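Local coordinates for NigD-like protein (PDB 3K6O), which is of unknown function but joins an OB-fold domain to a beta-sandwich domain and is probably an exported bacterial protein, at residues V15-A20 against F60-F65; K40-Q45 against A74-L79; H46-R51 against L79-L84; D110-D115 against P213-L218. One frame throughout, in Å; residues are numbered along the deposited sequence.

Interaction 1: V15-A20 against F60-F65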
loop_
_atom_site.group_PDB
_atom_site.type_symbol
_atom_site.label_atom_id
_atom_site.label_comp_id
_atom_site.label_asym_id
_atom_site.label_seq_id
_atom_site.Cartn_x
_atom_site.Cartn_y
_atom_site.Cartn_z
ATOM N N VAL A 15 -10.848 -1.392 18.587
ATOM C CA VAL A 15 -11.020 -1.623 17.154
ATOM C C VAL A 15 -9.633 -1.618 16.561
ATOM O O VAL A 15 -8.728 -1.002 17.115
ATOM C CB VAL A 15 -11.839 -0.510 16.441
ATOM C CG1 VAL A 15 -13.301 -0.452 16.949
ATOM C CG2 VAL A 15 -11.135 0.850 16.579
ATOM N N THR A 16 -9.476 -2.306 15.438
ATOM C CA THR A 16 -8.226 -2.335 14.719
ATOM C C THR A 16 -8.387 -1.571 13.431
ATOM O O THR A 16 -9.293 -1.852 12.667
ATOM C CB THR A 16 -7.852 -3.765 14.367
ATOM O OG1 THR A 16 -7.779 -4.550 15.572
ATOM C CG2 THR A 16 -6.546 -3.812 13.583
ATOM N N ILE A 17 -7.502 -0.603 13.187
ATOM C CA ILE A 17 -7.449 0.056 11.913
ATOM C C ILE A 17 -6.272 -0.548 11.127
ATOM O O ILE A 17 -5.105 -0.300 11.475
ATOM C CB ILE A 17 -7.272 1.588 12.045
ATOM C CG1 ILE A 17 -8.333 2.201 12.975
ATOM C CG2 ILE A 17 -7.332 2.238 10.663
ATOM C CD1 ILE A 17 -9.793 1.895 12.579
ATOM N N ALA A 18 -6.567 -1.298 10.059
ATOM C CA ALA A 18 -5.503 -1.951 9.283
ATOM C C ALA A 18 -5.871 -2.219 7.832
ATOM O O ALA A 18 -7.048 -2.244 7.464
ATOM C CB ALA A 18 -5.035 -3.249 9.961
HETATM N N MSE A 19 -4.835 -2.435 7.020
HETATM C CA MSE A 19 -5.004 -2.823 5.631
HETATM C C MSE A 19 -5.603 -4.222 5.524
HETATM O O MSE A 19 -5.471 -5.058 6.436
HETATM C CB MSE A 19 -3.659 -2.825 4.911
HETATM C CG MSE A 19 -2.940 -1.484 4.889
HETATM SE SE MSE A 19 -3.748 -0.286 3.603
HETATM C CE MSE A 19 -3.988 -1.321 2.108
ATOM N N ALA A 20 -6.271 -4.465 4.405
ATOM C CA ALA A 20 -6.694 -5.784 4.051
ATOM C C ALA A 20 -6.919 -5.886 2.558
ATOM O O ALA A 20 -7.079 -4.893 1.861
ATOM C CB ALA A 20 -7.977 -6.167 4.832
ATOM N N PHE A 60 -8.321 0.082 3.536
ATOM C CA PHE A 60 -7.804 0.505 4.833
ATOM C C PHE A 60 -9.057 0.526 5.704
ATOM O O PHE A 60 -9.971 1.350 5.509
ATOM C CB PHE A 60 -7.136 1.877 4.683
ATOM C CG PHE A 60 -6.389 2.356 5.892
ATOM C CD1 PHE A 60 -5.466 1.556 6.543
ATOM C CD2 PHE A 60 -6.562 3.649 6.344
ATOM C CE1 PHE A 60 -4.753 2.040 7.656
ATOM C CE2 PHE A 60 -5.862 4.133 7.446
ATOM C CZ PHE A 60 -4.954 3.340 8.091
ATOM N N GLY A 61 -9.135 -0.419 6.630
ATOM C CA GLY A 61 -10.387 -0.705 7.292
ATOM C C GLY A 61 -10.379 -0.593 8.792
ATOM O O GLY A 61 -9.327 -0.506 9.410
ATOM N N ASN A 62 -11.594 -0.584 9.348
ATOM C CA ASN A 62 -11.862 -0.522 10.768
ATOM C C ASN A 62 -12.632 -1.791 11.186
ATOM O O ASN A 62 -13.787 -1.929 10.843
ATOM C CB ASN A 62 -12.697 0.741 11.057
ATOM C CG ASN A 62 -13.039 0.904 12.508
ATOM O OD1 ASN A 62 -13.090 -0.064 13.273
ATOM N ND2 ASN A 62 -13.298 2.138 12.905
ATOM N N TYR A 63 -11.977 -2.685 11.925
ATOM C CA TYR A 63 -12.524 -3.991 12.303
ATOM C C TYR A 63 -12.667 -4.124 13.798
ATOM O O TYR A 63 -11.881 -3.557 14.557
ATOM C CB TYR A 63 -11.614 -5.132 11.788
ATOM C CG TYR A 63 -10.950 -4.813 10.473
ATOM C CD1 TYR A 63 -11.714 -4.635 9.320
ATOM C CD2 TYR A 63 -9.582 -4.654 10.383
ATOM C CE1 TYR A 63 -11.136 -4.304 8.096
ATOM C CE2 TYR A 63 -8.967 -4.318 9.139
ATOM C CZ TYR A 63 -9.769 -4.140 8.013
ATOM O OH TYR A 63 -9.229 -3.805 6.807
ATOM N N SER A 64 -13.689 -4.881 14.207
ATOM C CA SER A 64 -13.831 -5.385 15.554
ATOM C C SER A 64 -13.774 -6.892 15.508
ATOM O O SER A 64 -14.587 -7.546 14.829
ATOM C CB SER A 64 -15.176 -4.980 16.170
ATOM O OG SER A 64 -15.300 -3.579 16.331
ATOM N N PHE A 65 -12.839 -7.464 16.237
ATOM C CA PHE A 65 -12.674 -8.900 16.207
ATOM C C PHE A 65 -13.601 -9.488 17.243
ATOM O O PHE A 65 -13.393 -9.281 18.425
ATOM C CB PHE A 65 -11.211 -9.280 16.470
ATOM C CG PHE A 65 -10.305 -8.893 15.375
ATOM C CD1 PHE A 65 -9.888 -7.587 15.238
ATOM C CD2 PHE A 65 -9.880 -9.816 14.459
ATOM C CE1 PHE A 65 -9.046 -7.218 14.185
ATOM C CE2 PHE A 65 -9.043 -9.447 13.414
ATOM C CZ PHE A 65 -8.626 -8.156 13.287
#

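Interaction 2: K40-Q45 against A74-L79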
loop_
_atom_site.group_PDB
_atom_site.type_symbol
_atom_site.label_atom_id
_atom_site.label_comp_id
_atom_site.label_asym_id
_atom_site.label_seq_id
_atom_site.Cartn_x
_atom_site.Cartn_y
_atom_site.Cartn_z
ATOM N N LYS A 40 -7.365 -14.764 7.545
ATOM C CA LYS A 40 -8.575 -14.535 6.795
ATOM C C LYS A 40 -9.681 -14.213 7.774
ATOM O O LYS A 40 -9.887 -14.949 8.757
ATOM C CB LYS A 40 -8.963 -15.774 6.012
ATOM C CG LYS A 40 -7.931 -16.269 4.984
ATOM C CD LYS A 40 -8.532 -17.445 4.222
ATOM C CE LYS A 40 -7.553 -18.623 4.084
ATOM N NZ LYS A 40 -6.304 -18.234 3.304
ATOM N N LEU A 41 -10.412 -13.148 7.476
ATOM C CA LEU A 41 -11.474 -12.653 8.342
ATOM C C LEU A 41 -12.822 -12.837 7.676
ATOM O O LEU A 41 -13.000 -12.426 6.513
ATOM C CB LEU A 41 -11.240 -11.166 8.638
ATOM C CG LEU A 41 -9.864 -10.766 9.194
ATOM C CD1 LEU A 41 -9.802 -9.259 9.448
ATOM C CD2 LEU A 41 -9.543 -11.551 10.454
ATOM N N TRP A 42 -13.756 -13.476 8.393
ATOM C CA TRP A 42 -15.105 -13.569 7.940
ATOM C C TRP A 42 -15.993 -12.443 8.492
ATOM O O TRP A 42 -16.081 -12.237 9.731
ATOM C CB TRP A 42 -15.706 -14.922 8.324
ATOM C CG TRP A 42 -17.043 -15.127 7.686
ATOM C CD1 TRP A 42 -18.261 -15.047 8.282
ATOM C CD2 TRP A 42 -17.290 -15.401 6.298
ATOM N NE1 TRP A 42 -19.255 -15.276 7.361
ATOM C CE2 TRP A 42 -18.686 -15.496 6.135
ATOM C CE3 TRP A 42 -16.455 -15.583 5.179
ATOM C CZ2 TRP A 42 -19.282 -15.747 4.892
ATOM C CZ3 TRP A 42 -17.043 -15.832 3.937
ATOM C CH2 TRP A 42 -18.440 -15.916 3.807
ATOM N N VAL A 43 -16.693 -11.751 7.596
ATOM C CA VAL A 43 -17.558 -10.629 7.996
ATOM C C VAL A 43 -18.937 -11.105 8.455
ATOM O O VAL A 43 -19.742 -11.566 7.639
ATOM C CB VAL A 43 -17.721 -9.586 6.857
ATOM C CG1 VAL A 43 -18.573 -8.387 7.343
ATOM C CG2 VAL A 43 -16.340 -9.104 6.327
ATOM N N VAL A 44 -19.217 -11.009 9.758
ATOM C CA VAL A 44 -20.510 -11.427 10.281
ATOM C C VAL A 44 -21.390 -10.221 10.628
ATOM O O VAL A 44 -22.573 -10.386 10.773
ATOM C CB VAL A 44 -20.398 -12.361 11.535
ATOM C CG1 VAL A 44 -19.699 -13.660 11.165
ATOM C CG2 VAL A 44 -19.633 -11.659 12.702
ATOM N N GLN A 45 -20.803 -9.033 10.784
ATOM C CA GLN A 45 -21.557 -7.795 10.928
ATOM C C GLN A 45 -20.868 -6.721 10.089
ATOM O O GLN A 45 -19.642 -6.715 9.959
ATOM C CB GLN A 45 -21.608 -7.366 12.397
ATOM C CG GLN A 45 -22.399 -8.338 13.336
ATOM C CD GLN A 45 -22.262 -8.021 14.804
ATOM O OE1 GLN A 45 -21.642 -7.026 15.178
ATOM N NE2 GLN A 45 -22.833 -8.887 15.666
ATOM N N ALA A 74 -9.679 -17.109 10.503
ATOM C CA ALA A 74 -9.114 -16.950 11.825
ATOM C C ALA A 74 -10.110 -16.312 12.789
ATOM O O ALA A 74 -10.184 -16.720 13.948
ATOM C CB ALA A 74 -7.831 -16.093 11.746
ATOM N N TYR A 75 -10.820 -15.278 12.316
ATOM C CA TYR A 75 -11.766 -14.519 13.119
ATOM C C TYR A 75 -13.024 -14.143 12.343
ATOM O O TYR A 75 -12.990 -13.972 11.128
ATOM C CB TYR A 75 -11.138 -13.221 13.615
ATOM C CG TYR A 75 -9.935 -13.408 14.496
ATOM C CD1 TYR A 75 -10.075 -13.615 15.866
ATOM C CD2 TYR A 75 -8.658 -13.342 13.965
ATOM C CE1 TYR A 75 -8.977 -13.788 16.672
ATOM C CE2 TYR A 75 -7.558 -13.510 14.762
ATOM C CZ TYR A 75 -7.721 -13.726 16.115
ATOM O OH TYR A 75 -6.613 -13.891 16.895
ATOM N N ASN A 76 -14.113 -14.005 13.084
ATOM C CA ASN A 76 -15.349 -13.406 12.615
ATOM C C ASN A 76 -15.320 -11.978 13.096
ATOM O O ASN A 76 -15.052 -11.740 14.276
ATOM C CB ASN A 76 -16.568 -14.107 13.196
ATOM C CG ASN A 76 -16.706 -15.526 12.720
ATOM O OD1 ASN A 76 -16.296 -15.868 11.592
ATOM N ND2 ASN A 76 -17.319 -16.371 13.567
ATOM N N ILE A 77 -15.575 -11.032 12.190
ATOM C CA ILE A 77 -15.454 -9.616 12.515
ATOM C C ILE A 77 -16.704 -8.802 12.216
ATOM O O ILE A 77 -17.589 -9.238 11.474
ATOM C CB ILE A 77 -14.234 -8.951 11.773
ATOM C CG1 ILE A 77 -14.474 -8.879 10.253
ATOM C CG2 ILE A 77 -12.962 -9.736 12.042
ATOM C CD1 ILE A 77 -13.697 -7.781 9.509
ATOM N N ARG A 78 -16.758 -7.611 12.818
ATOM C CA ARG A 78 -17.648 -6.562 12.383
ATOM C C ARG A 78 -16.805 -5.594 11.553
ATOM O O ARG A 78 -15.750 -5.119 12.009
ATOM C CB ARG A 78 -18.276 -5.807 13.572
ATOM C CG ARG A 78 -19.084 -4.627 13.151
ATOM C CD ARG A 78 -19.951 -4.060 14.227
ATOM N NE ARG A 78 -19.218 -3.694 15.421
ATOM C CZ ARG A 78 -19.311 -4.313 16.599
ATOM N NH1 ARG A 78 -20.094 -5.376 16.776
ATOM N NH2 ARG A 78 -18.597 -3.868 17.616
ATOM N N LEU A 79 -17.276 -5.294 10.359
ATOM C CA LEU A 79 -16.628 -4.317 9.501
ATOM C C LEU A 79 -17.280 -2.969 9.788
ATOM O O LEU A 79 -18.390 -2.729 9.339
ATOM C CB LEU A 79 -16.797 -4.707 8.030
ATOM C CG LEU A 79 -16.235 -3.739 6.994
ATOM C CD1 LEU A 79 -14.697 -3.546 7.167
ATOM C CD2 LEU A 79 -16.576 -4.214 5.590
HETATM O O HOH W 1 -7.107 -17.392 8.452
#

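Interaction 3: H46-R51 against L79-L84. With SO4 (sulfate ion), chain F; SO4 (sulfate ion), chain G.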
loop_
_atom_site.group_PDB
_atom_site.type_symbol
_atom_site.label_atom_id
_atom_site.label_comp_id
_atom_site.label_asym_id
_atom_site.label_seq_id
_atom_site.Cartn_x
_atom_site.Cartn_y
_atom_site.Cartn_z
ATOM N N HIS A 46 -21.657 -5.815 9.532
ATOM C CA HIS A 46 -21.123 -4.681 8.781
ATOM C C HIS A 46 -21.983 -3.439 9.020
ATOM O O HIS A 46 -23.200 -3.531 9.137
ATOM C CB HIS A 46 -21.062 -5.012 7.294
ATOM C CG HIS A 46 -22.400 -5.181 6.675
ATOM N ND1 HIS A 46 -22.890 -4.320 5.720
ATOM C CD2 HIS A 46 -23.388 -6.077 6.922
ATOM C CE1 HIS A 46 -24.111 -4.698 5.382
ATOM N NE2 HIS A 46 -24.444 -5.746 6.114
ATOM N N ILE A 47 -21.332 -2.282 9.119
ATOM C CA ILE A 47 -22.001 -0.998 9.335
ATOM C C ILE A 47 -21.993 -0.215 8.008
ATOM O O ILE A 47 -22.785 0.706 7.806
ATOM C CB ILE A 47 -21.246 -0.191 10.422
ATOM C CG1 ILE A 47 -21.232 -0.961 11.744
ATOM C CG2 ILE A 47 -21.809 1.231 10.596
ATOM C CD1 ILE A 47 -22.599 -1.335 12.284
ATOM N N VAL A 48 -21.072 -0.592 7.113
ATOM C CA VAL A 48 -20.996 -0.032 5.778
ATOM C C VAL A 48 -21.077 -1.170 4.763
ATOM O O VAL A 48 -20.838 -2.332 5.119
ATOM C CB VAL A 48 -19.695 0.765 5.580
ATOM C CG1 VAL A 48 -19.672 1.963 6.522
ATOM C CG2 VAL A 48 -18.469 -0.154 5.785
ATOM N N PRO A 49 -21.454 -0.852 3.512
ATOM C CA PRO A 49 -21.603 -1.873 2.478
ATOM C C PRO A 49 -20.307 -2.605 2.196
ATOM O O PRO A 49 -19.244 -1.994 2.162
ATOM C CB PRO A 49 -22.016 -1.077 1.232
ATOM C CG PRO A 49 -22.716 0.149 1.789
ATOM C CD PRO A 49 -21.997 0.455 3.092
ATOM N N TYR A 50 -20.393 -3.912 1.971
ATOM C CA TYR A 50 -19.211 -4.674 1.602
ATOM C C TYR A 50 -19.459 -5.783 0.584
ATOM O O TYR A 50 -18.519 -6.292 0.020
ATOM C CB TYR A 50 -18.552 -5.255 2.875
ATOM C CG TYR A 50 -19.195 -6.532 3.315
ATOM C CD1 TYR A 50 -20.451 -6.515 3.916
ATOM C CD2 TYR A 50 -18.585 -7.765 3.082
ATOM C CE1 TYR A 50 -21.075 -7.693 4.308
ATOM C CE2 TYR A 50 -19.205 -8.951 3.472
ATOM C CZ TYR A 50 -20.445 -8.901 4.091
ATOM O OH TYR A 50 -21.093 -10.039 4.454
ATOM N N ARG A 51 -20.701 -6.169 0.349
ATOM C CA ARG A 51 -20.981 -7.381 -0.439
ATOM C C ARG A 51 -20.500 -7.328 -1.872
ATOM O O ARG A 51 -20.255 -8.363 -2.469
ATOM C CB ARG A 51 -22.479 -7.694 -0.447
ATOM C CG ARG A 51 -22.943 -8.208 0.876
ATOM C CD ARG A 51 -24.364 -8.750 0.773
ATOM N NE ARG A 51 -24.848 -9.128 2.084
ATOM C CZ ARG A 51 -25.633 -8.377 2.849
ATOM N NH1 ARG A 51 -26.038 -7.172 2.449
ATOM N NH2 ARG A 51 -26.027 -8.844 4.031
ATOM N N LEU A 79 -17.276 -5.294 10.359
ATOM C CA LEU A 79 -16.628 -4.317 9.501
ATOM C C LEU A 79 -17.280 -2.969 9.788
ATOM O O LEU A 79 -18.390 -2.729 9.339
ATOM C CB LEU A 79 -16.797 -4.707 8.030
ATOM C CG LEU A 79 -16.235 -3.739 6.994
ATOM C CD1 LEU A 79 -14.697 -3.546 7.167
ATOM C CD2 LEU A 79 -16.576 -4.214 5.590
ATOM N N ASN A 80 -16.594 -2.125 10.570
ATOM C CA ASN A 80 -17.140 -0.838 11.031
ATOM C C ASN A 80 -17.077 0.260 9.961
ATOM O O ASN A 80 -17.932 1.109 9.913
ATOM C CB ASN A 80 -16.413 -0.338 12.292
ATOM C CG ASN A 80 -16.457 -1.329 13.457
ATOM O OD1 ASN A 80 -17.512 -1.872 13.789
ATOM N ND2 ASN A 80 -15.302 -1.553 14.091
ATOM N N ASP A 81 -16.078 0.216 9.099
ATOM C CA ASP A 81 -15.806 1.275 8.133
ATOM C C ASP A 81 -14.604 0.865 7.326
ATOM O O ASP A 81 -13.824 -0.010 7.752
ATOM C CB ASP A 81 -15.459 2.582 8.855
ATOM C CG ASP A 81 -15.613 3.806 7.986
ATOM O OD1 ASP A 81 -16.008 3.706 6.818
ATOM O OD2 ASP A 81 -15.301 4.895 8.493
ATOM N N TYR A 82 -14.449 1.481 6.161
ATOM C CA TYR A 82 -13.207 1.372 5.434
ATOM C C TYR A 82 -13.126 2.429 4.347
ATOM O O TYR A 82 -14.093 3.143 4.073
ATOM C CB TYR A 82 -13.064 -0.023 4.821
ATOM C CG TYR A 82 -14.089 -0.333 3.757
ATOM C CD1 TYR A 82 -15.325 -0.809 4.095
ATOM C CD2 TYR A 82 -13.817 -0.136 2.414
ATOM C CE1 TYR A 82 -16.256 -1.074 3.138
ATOM C CE2 TYR A 82 -14.755 -0.404 1.456
ATOM C CZ TYR A 82 -15.974 -0.866 1.838
ATOM O OH TYR A 82 -16.918 -1.178 0.909
ATOM N N THR A 83 -11.957 2.533 3.739
ATOM C CA THR A 83 -11.810 3.301 2.512
ATOM C C THR A 83 -11.049 2.479 1.498
ATOM O O THR A 83 -10.242 1.618 1.871
ATOM C CB THR A 83 -11.135 4.664 2.751
ATOM O OG1 THR A 83 -11.237 5.446 1.553
ATOM C CG2 THR A 83 -9.651 4.506 3.146
ATOM N N LEU A 84 -11.343 2.679 0.218
ATOM C CA LEU A 84 -10.645 1.952 -0.833
ATOM C C LEU A 84 -9.245 2.486 -0.996
ATOM O O LEU A 84 -9.016 3.693 -0.988
ATOM C CB LEU A 84 -11.372 2.060 -2.171
ATOM C CG LEU A 84 -12.643 1.218 -2.276
ATOM C CD1 LEU A 84 -13.355 1.511 -3.612
ATOM C CD2 LEU A 84 -12.320 -0.278 -2.113
HETATM S S SO4 F . -24.275 -4.562 0.849
HETATM O O1 SO4 F . -25.189 -5.673 0.517
HETATM O O2 SO4 F . -23.834 -3.999 -0.432
HETATM O O3 SO4 F . -24.904 -3.509 1.670
HETATM O O4 SO4 F . -23.172 -5.065 1.689
HETATM S S SO4 G . -27.707 -6.714 6.060
HETATM O O1 SO4 G . -27.104 -7.956 6.560
HETATM O O2 SO4 G . -26.835 -6.072 5.091
HETATM O O3 SO4 G . -28.954 -7.033 5.359
HETATM O O4 SO4 G . -27.891 -5.804 7.197
#

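Interaction 4: D110-D115 against P213-L218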
loop_
_atom_site.group_PDB
_atom_site.type_symbol
_atom_site.label_atom_id
_atom_site.label_comp_id
_atom_site.label_asym_id
_atom_site.label_seq_id
_atom_site.Cartn_x
_atom_site.Cartn_y
_atom_site.Cartn_z
ATOM N N ASP A 110 3.862 7.637 5.825
ATOM C CA ASP A 110 4.210 6.257 6.191
ATOM C C ASP A 110 4.664 5.482 4.961
ATOM O O ASP A 110 4.149 5.698 3.883
ATOM C CB ASP A 110 3.016 5.520 6.799
ATOM C CG ASP A 110 2.624 6.061 8.132
ATOM O OD1 ASP A 110 3.288 5.708 9.115
ATOM O OD2 ASP A 110 1.666 6.846 8.194
HETATM N N MSE A 111 5.642 4.601 5.129
HETATM C CA MSE A 111 5.943 3.627 4.106
HETATM C C MSE A 111 6.402 2.327 4.717
HETATM O O MSE A 111 7.291 2.324 5.545
HETATM C CB MSE A 111 7.008 4.131 3.136
HETATM C CG MSE A 111 7.379 3.051 2.033
HETATM SE SE MSE A 111 9.037 3.634 1.126
HETATM C CE MSE A 111 8.252 5.182 0.395
ATOM N N TRP A 112 5.816 1.220 4.267
ATOM C CA TRP A 112 6.240 -0.089 4.728
ATOM C C TRP A 112 5.855 -1.156 3.721
ATOM O O TRP A 112 4.817 -1.054 3.071
ATOM C CB TRP A 112 5.642 -0.406 6.106
ATOM C CG TRP A 112 4.203 -0.841 6.092
ATOM C CD1 TRP A 112 3.745 -2.093 6.228
ATOM C CD2 TRP A 112 3.049 -0.001 5.952
ATOM N NE1 TRP A 112 2.371 -2.103 6.216
ATOM C CE2 TRP A 112 1.922 -0.826 6.026
ATOM C CE3 TRP A 112 2.864 1.373 5.785
ATOM C CZ2 TRP A 112 0.616 -0.335 5.908
ATOM C CZ3 TRP A 112 1.547 1.869 5.687
ATOM C CH2 TRP A 112 0.449 1.017 5.758
ATOM N N PRO A 113 6.693 -2.183 3.586
ATOM C CA PRO A 113 6.314 -3.339 2.786
ATOM C C PRO A 113 5.537 -4.345 3.602
ATOM O O PRO A 113 5.743 -4.459 4.802
ATOM C CB PRO A 113 7.668 -3.944 2.391
ATOM C CG PRO A 113 8.561 -3.643 3.554
ATOM C CD PRO A 113 8.056 -2.307 4.138
ATOM N N SER A 114 4.670 -5.069 2.925
ATOM C CA SER A 114 4.043 -6.260 3.415
ATOM C C SER A 114 4.424 -7.379 2.430
ATOM O O SER A 114 5.165 -7.140 1.476
ATOM C CB SER A 114 2.527 -6.070 3.402
ATOM O OG SER A 114 2.098 -5.813 2.073
ATOM N N ASP A 115 3.861 -8.569 2.614
ATOM C CA ASP A 115 4.210 -9.707 1.763
ATOM C C ASP A 115 3.977 -9.392 0.304
ATOM O O ASP A 115 4.732 -9.871 -0.526
ATOM C CB ASP A 115 3.431 -10.993 2.140
ATOM C CG ASP A 115 4.095 -12.306 1.588
ATOM O OD1 ASP A 115 5.325 -12.502 1.768
ATOM O OD2 ASP A 115 3.368 -13.145 0.972
ATOM N N PRO A 213 3.235 0.317 10.682
ATOM C CA PRO A 213 2.856 1.386 11.613
ATOM C C PRO A 213 1.529 1.101 12.298
ATOM O O PRO A 213 0.709 0.408 11.741
ATOM C CB PRO A 213 2.750 2.637 10.711
ATOM C CG PRO A 213 3.011 2.197 9.356
ATOM C CD PRO A 213 3.049 0.721 9.282
ATOM N N GLY A 214 1.346 1.609 13.511
ATOM C CA GLY A 214 0.020 1.622 14.160
ATOM C C GLY A 214 -0.832 2.768 13.621
ATOM O O GLY A 214 -0.324 3.854 13.352
ATOM N N PHE A 215 -2.121 2.525 13.412
ATOM C CA PHE A 215 -3.026 3.587 12.927
ATOM C C PHE A 215 -4.200 3.751 13.857
ATOM O O PHE A 215 -4.492 2.857 14.648
ATOM C CB PHE A 215 -3.551 3.259 11.524
ATOM C CG PHE A 215 -2.480 3.180 10.480
ATOM C CD1 PHE A 215 -1.845 4.332 10.031
ATOM C CD2 PHE A 215 -2.127 1.957 9.918
ATOM C CE1 PHE A 215 -0.856 4.260 9.063
ATOM C CE2 PHE A 215 -1.140 1.883 8.962
ATOM C CZ PHE A 215 -0.506 3.036 8.532
ATOM N N ASN A 216 -4.894 4.879 13.748
ATOM C CA ASN A 216 -6.156 5.046 14.478
ATOM C C ASN A 216 -7.290 5.590 13.593
ATOM O O ASN A 216 -7.075 5.854 12.413
ATOM C CB ASN A 216 -5.929 5.864 15.754
ATOM C CG ASN A 216 -5.231 7.157 15.502
ATOM O OD1 ASN A 216 -5.541 7.881 14.546
ATOM N ND2 ASN A 216 -4.287 7.482 16.377
ATOM N N PRO A 217 -8.514 5.705 14.142
ATOM C CA PRO A 217 -9.644 6.134 13.313
ATOM C C PRO A 217 -9.466 7.451 12.551
ATOM O O PRO A 217 -9.957 7.586 11.431
ATOM C CB PRO A 217 -10.784 6.238 14.330
ATOM C CG PRO A 217 -10.455 5.137 15.308
ATOM C CD PRO A 217 -8.963 5.261 15.475
ATOM N N LEU A 218 -8.770 8.415 13.140
ATOM C CA LEU A 218 -8.545 9.680 12.454
ATOM C C LEU A 218 -7.781 9.439 11.172
ATOM O O LEU A 218 -8.060 10.084 10.153
ATOM C CB LEU A 218 -7.801 10.691 13.348
ATOM C CG LEU A 218 -7.662 12.126 12.787
ATOM C CD1 LEU A 218 -9.029 12.755 12.419
ATOM C CD2 LEU A 218 -6.920 13.012 13.784
#

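Interaction 1: V15-A20 against F60-F65
Tyr63 reaches from strand 60-65 across to strand 16-20 with its whole side chain. Its CB and CG lie near the carbonyl oxygen of Thr16, CD2 comes to 3.6 Å from Thr16 O, and CE2 passes Ala18 O at 3.3 Å. At the tip, OH donates to Ala18 O (2.8 Å) and touches Ala20 CB (3.3 Å). Ala18 O is gripped twice, since Gly61 N also donates to it (2.9 Å), the two donors arriving from opposite faces of the carbonyl plane. A CB on Gly61 would clash with the Tyr63 hydroxyl. The strands form an antiparallel pair of the N-terminal OB domain, in which Thr16–Tyr63 and Ala18–Gly61 are the hydrogen-bonded pairs. On the sheet face bearing Ile17 and Met19, Ile17 CG2, anti to the backbone N, lies over the Phe60 ring in a CH-pi contact, 4.1 Å from its centroid. Selenomethionine Met19 brings its selenium, SE, obliquely to the same ring, 3.9 Å from Phe60 CD1, a Met-aromatic contact. Phe215 meets Phe60 edge-to-face.

Interaction 2: K40-Q45 against A74-L79
Leu41, Val43 and Ile77 make the close-packed side of this parallel strand pair, where apolar branches pack together. Ile77 CG2 lies 4.1 Å from Leu41 CB, the two side chains crossing at about a right angle. Val43 CG1 meets Leu79 CB at 4.1 Å, while Tyr63 and Leu33 also touch Ile77. Between Val43 and Gln45 the register slips by one residue in a beta bulge, and Ile77 O accepts from both Val44 N (3.0 Å) and Gln45 N (3.3 Å). Beyond the bulge lies the more open, polar side. Arg78 NH1 donates to Gln45 OE1 (2.8 Å), with the oxygen only 5° out of the guanidinium plane and the amide and guanidinium groups nearly coplanar; the chain bends at chi3 (56°), and NE donates to Asn80 OD1. An alanine at Arg78 would probably leave Gln45 OE1 without this donor and its amide freer to turn. At the other end a water accepts from Lys40 N at 2.8 Å and, weakly, from Ala74 N. The chemistry implies a division of labour: backbone bonds and apolar branches join the strands, while the planar Gln45–Arg78 pair ties side chains together at the surface.

Interaction 3: H46-R51 against L79-L84
The loop after strand 45-46 continues alongside strand 79-84 and is held to it by Val48 and Pro49. Val48 CG2 packs obliquely on the Tyr82 ring, 3.6 Å from CE1, and Tyr82 OH donates to Pro49 O (2.8 Å), which lies at the ring edge. Tyr50 CB presses on Leu79 CD2 at 3.5 Å. In this part of the OB domain the parallel pairing runs out after His46–Leu79, with Ile47 N bonded to Leu79 O, while on the other flank of the strand Asn80 and Asp81 both face Asn62 in a classic beta bulge. His46 CG sits between the backbone N and the carbonyl carbon (chi1 67°), and ND1 donates to Val48 O (2.9 Å); that oxygen lies in the imidazole plane, whereas ND1 stands 54° out of the carbonyl plane. Two sulfates, probably from the crystallisation liquor, bind the loop. His46 NE2 donates to O2 of the chain G sulfate (2.6 Å). An alanine at His46 would probably leave Val48 O without its imidazole donor and the sulfate with one donor fewer. Arg51 NH1 bridges both ions, reaching O1 of chain F at 2.6 Å and O2 of chain G at 3.0 Å.

Interaction 4: D110-D115 against P213-L218
The C-terminal segment 213-218, which leads into a short helix, lies against strand 110-113 of the beta-sandwich domain through Pro213 and Phe215. Pro213 CD sits over one face of the Trp112 indole, 3.7 Å from the centroid of its six-membered ring and 23° off the normal, a CH-pi contact. The far rim of the indole meets Phe215 tip to tip, CH2 to CZ at 3.6 Å, with the ring planes 48° apart. Asp110 slides past Pro213 in the opposite direction, its OD1 3.5 Å from Pro213 CB. The other oxygen, OD2, points at the edge of the Phe215 ring, 3.7 Å from CE1, and forms a salt bridge with Arg121, which probably steadies the carboxylate beside these apolar groups. The C-terminal segment thus packs on a sandwich strand, while Phe215 touches Ile17 and Trp112 touches Met19, both on strand 16-23 of the OB fold, consistent with a place at the junction of the two domains.

Overall arrangement
Interactions 1, 2 and 3 lie within one OB-type unit, whereas interaction 4 lies where the C-terminal segment packs between that unit and the beta sandwich, probably helping to join them. Strand 75-93 serves interactions 2 and 3, which share Leu79, and strand 58-66 of interaction 1 is its neighbour: Ser64 O meets Arg78 N, and Asn62 OD1 meets Asn80 ND2. Interaction 1 has the most buried residues of the four and relies on antiparallel backbone bonds. Interaction 2 pairs strands in parallel with a polar surface end; interaction 3 keeps one parallel bridge, and its exposed loop binds the sulfates. Interaction 4, about 11 Å from interaction 1 centre to centre, is made by side chains without strand pairing.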